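Local coordinates for glycoside hydrolase family 88 protein (PDB 4Q88) that is of uncharacterised function but probably acts as a hydrolase on carbohydrate substrates, at residues Gly255-Thr258 / Arg259-Asp263; Asn305-Lys308 / Thr309-Gln313. All coordinates share one frame; numbering follows the deposited sequence. Where two conformers were deposited one is given.

Interaction 1 (Gly255-Thr258 / Arg259-Asp263); sequences GYWT and RSLID
Thr258 reaches two residues ahead and gives its hydroxyl hydrogen to the carbonyl oxygen of Ser260, OG1 to O 2.9 Å. The hydroxyl approaches from above the carbonyl plane, about 50° out of it. Thr258's chi1 of 54° sets OG1 between the backbone N and the carbonyl carbon, turned to the residues that follow. On the opposite face of that plane the same oxygen takes the amide of Asp263, N to Ser260 O 3.2 Å, the closing bond of a type I beta turn from Ser260 to Asp263. One buried acceptor is thus gripped by two donors.

A water adds a second polar link, accepting from Thr258 N at 3.0 Å and donating to Leu261 O at 3.0 Å. A valine in place of Thr258 would probably leave Ser260 O held from one face alone, its turn less firmly tied to the residues just before it.

The apolar part is small. Leu261 brings CD2 to the pyrrole side of the Trp257 indole, 3.7 Å from its CD1, in an oblique approach, and the same methyl lies 3.7 Å from Thr258 O. Beyond the pair, Phe278 of helix 272-287 meets both side chains, while Trp257 NE1 is hydrogen-bonded to Ile247 O.

Other polar ends find partners elsewhere in the chain: Ser260 OG bonds to Asp206 OD1, Asp263 OD2 to Thr200 OG1, and Arg259 NH2 to the carbonyls of Gln332 and Pro268. These bonds tie the loop between helices 233-249 and 272-287 to neighbouring parts of the chain: a buried type I beta turn in a long loop joining two helices of what is, as in family 88 enzymes, an (alpha/alpha)6 barrel.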
# COMPACT_ATOMS: atom_id res chain seq x y z
N GLY A 255 18.33 4.12 -8.44
CA GLY A 255 16.97 3.65 -8.75
C GLY A 255 16.02 3.58 -7.55
O GLY A 255 14.83 3.44 -7.73
N TYR A 256 16.55 3.62 -6.32
CA TYR A 256 15.69 3.65 -5.16
C TYR A 256 15.32 5.09 -4.79
O TYR A 256 15.87 6.06 -5.37
CB TYR A 256 16.32 2.95 -4.00
CG TYR A 256 17.69 3.51 -3.59
CD1 TYR A 256 17.79 4.65 -2.80
CD2 TYR A 256 18.89 2.86 -3.95
CE1 TYR A 256 19.03 5.15 -2.42
CE2 TYR A 256 20.12 3.37 -3.56
CZ TYR A 256 20.19 4.49 -2.81
OH TYR A 256 21.44 4.93 -2.44
N TRP A 257 14.40 5.23 -3.83
CA TRP A 257 14.10 6.49 -3.19
C TRP A 257 14.56 6.44 -1.74
O TRP A 257 14.41 5.40 -1.07
CB TRP A 257 12.60 6.77 -3.25
CG TRP A 257 12.14 7.19 -4.63
CD1 TRP A 257 11.86 8.47 -5.04
CD2 TRP A 257 11.79 6.34 -5.74
NE1 TRP A 257 11.44 8.46 -6.34
CE2 TRP A 257 11.40 7.18 -6.81
CE3 TRP A 257 11.88 4.95 -5.98
CZ2 TRP A 257 11.02 6.69 -8.06
CZ3 TRP A 257 11.45 4.46 -7.22
CH2 TRP A 257 11.06 5.32 -8.25
N THR A 258 15.16 7.51 -1.26
CA THR A 258 15.55 7.58 0.16
C THR A 258 14.38 7.89 1.10
O THR A 258 13.37 8.50 0.70
CB THR A 258 16.65 8.66 0.36
OG1 THR A 258 16.23 9.92 -0.19
CG2 THR A 258 17.91 8.25 -0.32
N ARG A 259 14.54 7.52 2.36
CA ARG A 259 13.46 7.62 3.31
C ARG A 259 12.89 9.05 3.48
O ARG A 259 11.69 9.20 3.69
CB ARG A 259 13.94 7.08 4.65
CG ARG A 259 14.09 5.55 4.68
CD ARG A 259 14.94 5.17 5.89
NE ARG A 259 16.34 5.33 5.59
CZ ARG A 259 17.31 5.31 6.49
NH1 ARG A 259 17.02 4.99 7.77
NH2 ARG A 259 18.57 5.50 6.10
N SER A 260 13.76 10.08 3.44
CA SER A 260 13.33 11.46 3.29
C SER A 260 13.54 11.82 1.84
O SER A 260 14.69 11.90 1.36
CB SER A 260 14.12 12.41 4.24
OG SER A 260 13.56 13.70 4.19
N LEU A 261 12.44 11.91 1.09
CA LEU A 261 12.49 11.88 -0.36
C LEU A 261 13.37 12.97 -0.98
O LEU A 261 14.09 12.68 -1.94
CB LEU A 261 11.07 11.95 -0.95
CG LEU A 261 10.23 10.70 -0.82
CD1 LEU A 261 8.75 11.00 -1.12
CD2 LEU A 261 10.75 9.58 -1.69
N ILE A 262 13.31 14.18 -0.42
CA ILE A 262 14.11 15.26 -0.96
C ILE A 262 15.28 15.71 -0.05
O ILE A 262 15.94 16.66 -0.35
CB ILE A 262 13.24 16.40 -1.48
CG1 ILE A 262 12.43 17.03 -0.37
CG2 ILE A 262 12.27 15.89 -2.57
CD1 ILE A 262 11.78 18.33 -0.80
N ASP A 263 15.61 14.91 0.98
CA ASP A 263 16.87 15.05 1.76
C ASP A 263 17.54 13.68 1.89
O ASP A 263 17.48 13.02 2.94
CB ASP A 263 16.61 15.67 3.09
CG ASP A 263 17.90 16.16 3.75
OD1 ASP A 263 18.99 15.74 3.32
OD2 ASP A 263 17.84 17.00 4.67
O HOH W 1 14.68 9.97 -2.96

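Interaction 2 (Asn305-Lys308 / Thr309-Gln313); sequences NYLK and TTALQ
Asn305 and Thr309 meet in the last turns of helix 293-311, where the regular pattern gives way to a wider pi-type turn before the chain leaves the helix. Asn305 O accepts twice from Thr309, from its amide and from its hydroxyl, OG1 to O 2.9 Å, and the two donors come from opposite faces of the carbonyl plane. With OG1 anti to the carbonyl carbon (chi1 -54°), the threonine hydroxyl folds back over the preceding turn.

The widening shows at Tyr306 O, which is shared by Thr310 N at 2.8 Å and Ala311 N at 3.2 Å, an i+4 and an i+5 bond on one oxygen. Leu312 N then bonds to Leu307 O, again five residues on, at 2.9 Å.

Alongside this backbone the Tyr306 ring crosses the Thr310 side chain at about a right angle; its CE1 is 3.6 Å from Thr310 CG2. Across the ring, CE2 comes within 4.1 Å of Ala311 CB, so one ring meets both Thr310 and Ala311, two of the three residues of the wide turn. Leu307 CD2 also comes up to that alanine methyl.

Farther out, Tyr306 OH is fixed by a hydrogen bond to Thr272 OG1, and Leu307 packs against Phe347 and Ala350 of helix 341-358. The extended Lys308 chain carries NZ to salt bridges with Glu15 and Glu11, while Leu312 rests on Ile19 and Val23 of helix 13-30. Where the chain leaves the helix, a water donates to Lys308 O, still in the last turn, and to Leu312 O, just beyond it, 2.8 Å from each.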
# COMPACT_ATOMS: atom_id res chain seq x y z
N ASN A 305 15.36 -2.53 -11.56
CA ASN A 305 16.72 -3.07 -11.51
C ASN A 305 17.27 -3.06 -10.08
O ASN A 305 17.86 -4.04 -9.61
CB ASN A 305 17.67 -2.33 -12.45
CG ASN A 305 19.08 -2.90 -12.38
OD1 ASN A 305 19.31 -4.05 -12.74
ND2 ASN A 305 19.99 -2.14 -11.81
N TYR A 306 16.99 -1.98 -9.34
CA TYR A 306 17.35 -1.95 -7.91
C TYR A 306 16.65 -3.06 -7.12
O TYR A 306 17.27 -3.77 -6.31
CB TYR A 306 17.00 -0.59 -7.27
CG TYR A 306 16.93 -0.73 -5.75
CD1 TYR A 306 18.06 -0.62 -4.98
CD2 TYR A 306 15.71 -0.97 -5.11
CE1 TYR A 306 17.99 -0.75 -3.61
CE2 TYR A 306 15.64 -1.13 -3.73
CZ TYR A 306 16.80 -1.01 -2.99
OH TYR A 306 16.76 -1.20 -1.65
N LEU A 307 15.34 -3.22 -7.34
CA LEU A 307 14.58 -4.21 -6.60
C LEU A 307 15.13 -5.63 -6.88
O LEU A 307 15.21 -6.44 -5.96
CB LEU A 307 13.11 -4.17 -6.96
CG LEU A 307 12.40 -2.89 -6.43
CD1 LEU A 307 11.00 -2.78 -6.97
CD2 LEU A 307 12.38 -2.91 -4.91
N LYS A 308 15.40 -5.91 -8.15
CA LYS A 308 15.77 -7.27 -8.62
C LYS A 308 17.20 -7.60 -8.22
O LYS A 308 17.51 -8.75 -7.91
CB LYS A 308 15.61 -7.36 -10.13
CG LYS A 308 16.14 -8.59 -10.83
CD LYS A 308 16.10 -8.41 -12.34
CE LYS A 308 16.07 -9.76 -13.04
NZ LYS A 308 16.12 -9.60 -14.53
N THR A 309 18.07 -6.60 -8.22
CA THR A 309 19.52 -6.79 -8.05
C THR A 309 20.00 -6.58 -6.63
O THR A 309 20.93 -7.26 -6.17
CB THR A 309 20.34 -5.81 -8.93
OG1 THR A 309 19.92 -5.90 -10.29
CG2 THR A 309 21.83 -6.10 -8.85
N THR A 310 19.39 -5.62 -5.93
CA THR A 310 19.84 -5.26 -4.59
C THR A 310 18.88 -5.69 -3.48
O THR A 310 19.31 -6.25 -2.47
CB THR A 310 20.13 -3.75 -4.53
OG1 THR A 310 21.16 -3.43 -5.48
CG2 THR A 310 20.55 -3.31 -3.16
N ALA A 311 17.58 -5.40 -3.61
CA ALA A 311 16.66 -5.77 -2.53
C ALA A 311 16.47 -7.28 -2.45
O ALA A 311 16.51 -7.86 -1.36
CB ALA A 311 15.33 -5.06 -2.72
N LEU A 312 16.21 -7.89 -3.60
CA LEU A 312 16.04 -9.34 -3.67
C LEU A 312 17.33 -10.06 -3.32
O LEU A 312 18.37 -9.76 -3.92
CB LEU A 312 15.64 -9.74 -5.08
CG LEU A 312 15.40 -11.21 -5.39
CD1 LEU A 312 14.28 -11.75 -4.53
CD2 LEU A 312 15.10 -11.42 -6.85
N GLN A 313 17.25 -10.98 -2.37
CA GLN A 313 18.38 -11.85 -2.07
C GLN A 313 18.17 -13.22 -2.73
O GLN A 313 17.05 -13.56 -3.16
CB GLN A 313 18.56 -11.93 -0.56
CG GLN A 313 18.64 -10.54 0.08
CD GLN A 313 18.94 -10.57 1.57
OE1 GLN A 313 19.06 -11.64 2.18
NE2 GLN A 313 19.08 -9.39 2.17
O HOH W 2 18.95 -10.67 -6.53

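Interaction 1 is mostly buried in the loop between helices 233-249 and 272-287; interaction 2, at the end of helix 293-311, is only partly buried, with Asn305 and Thr309 exposed. Both pack on helix 272-287, and they meet directly through an edge-to-face pair of rings, Tyr256 CD2 lying 3.7 Å from Tyr306 CD1. The loop has no repeating backbone pattern, and its polar side chains mostly find partners elsewhere in the chain. The helix end relies on successive backbone bonds, its lysine pairing with glutamates near the N-terminus. In each, a threonine hydroxyl shares a carbonyl oxygen with an amide: ahead in 255-263, with that of Asp263; behind in 305-313, with the threonine's own.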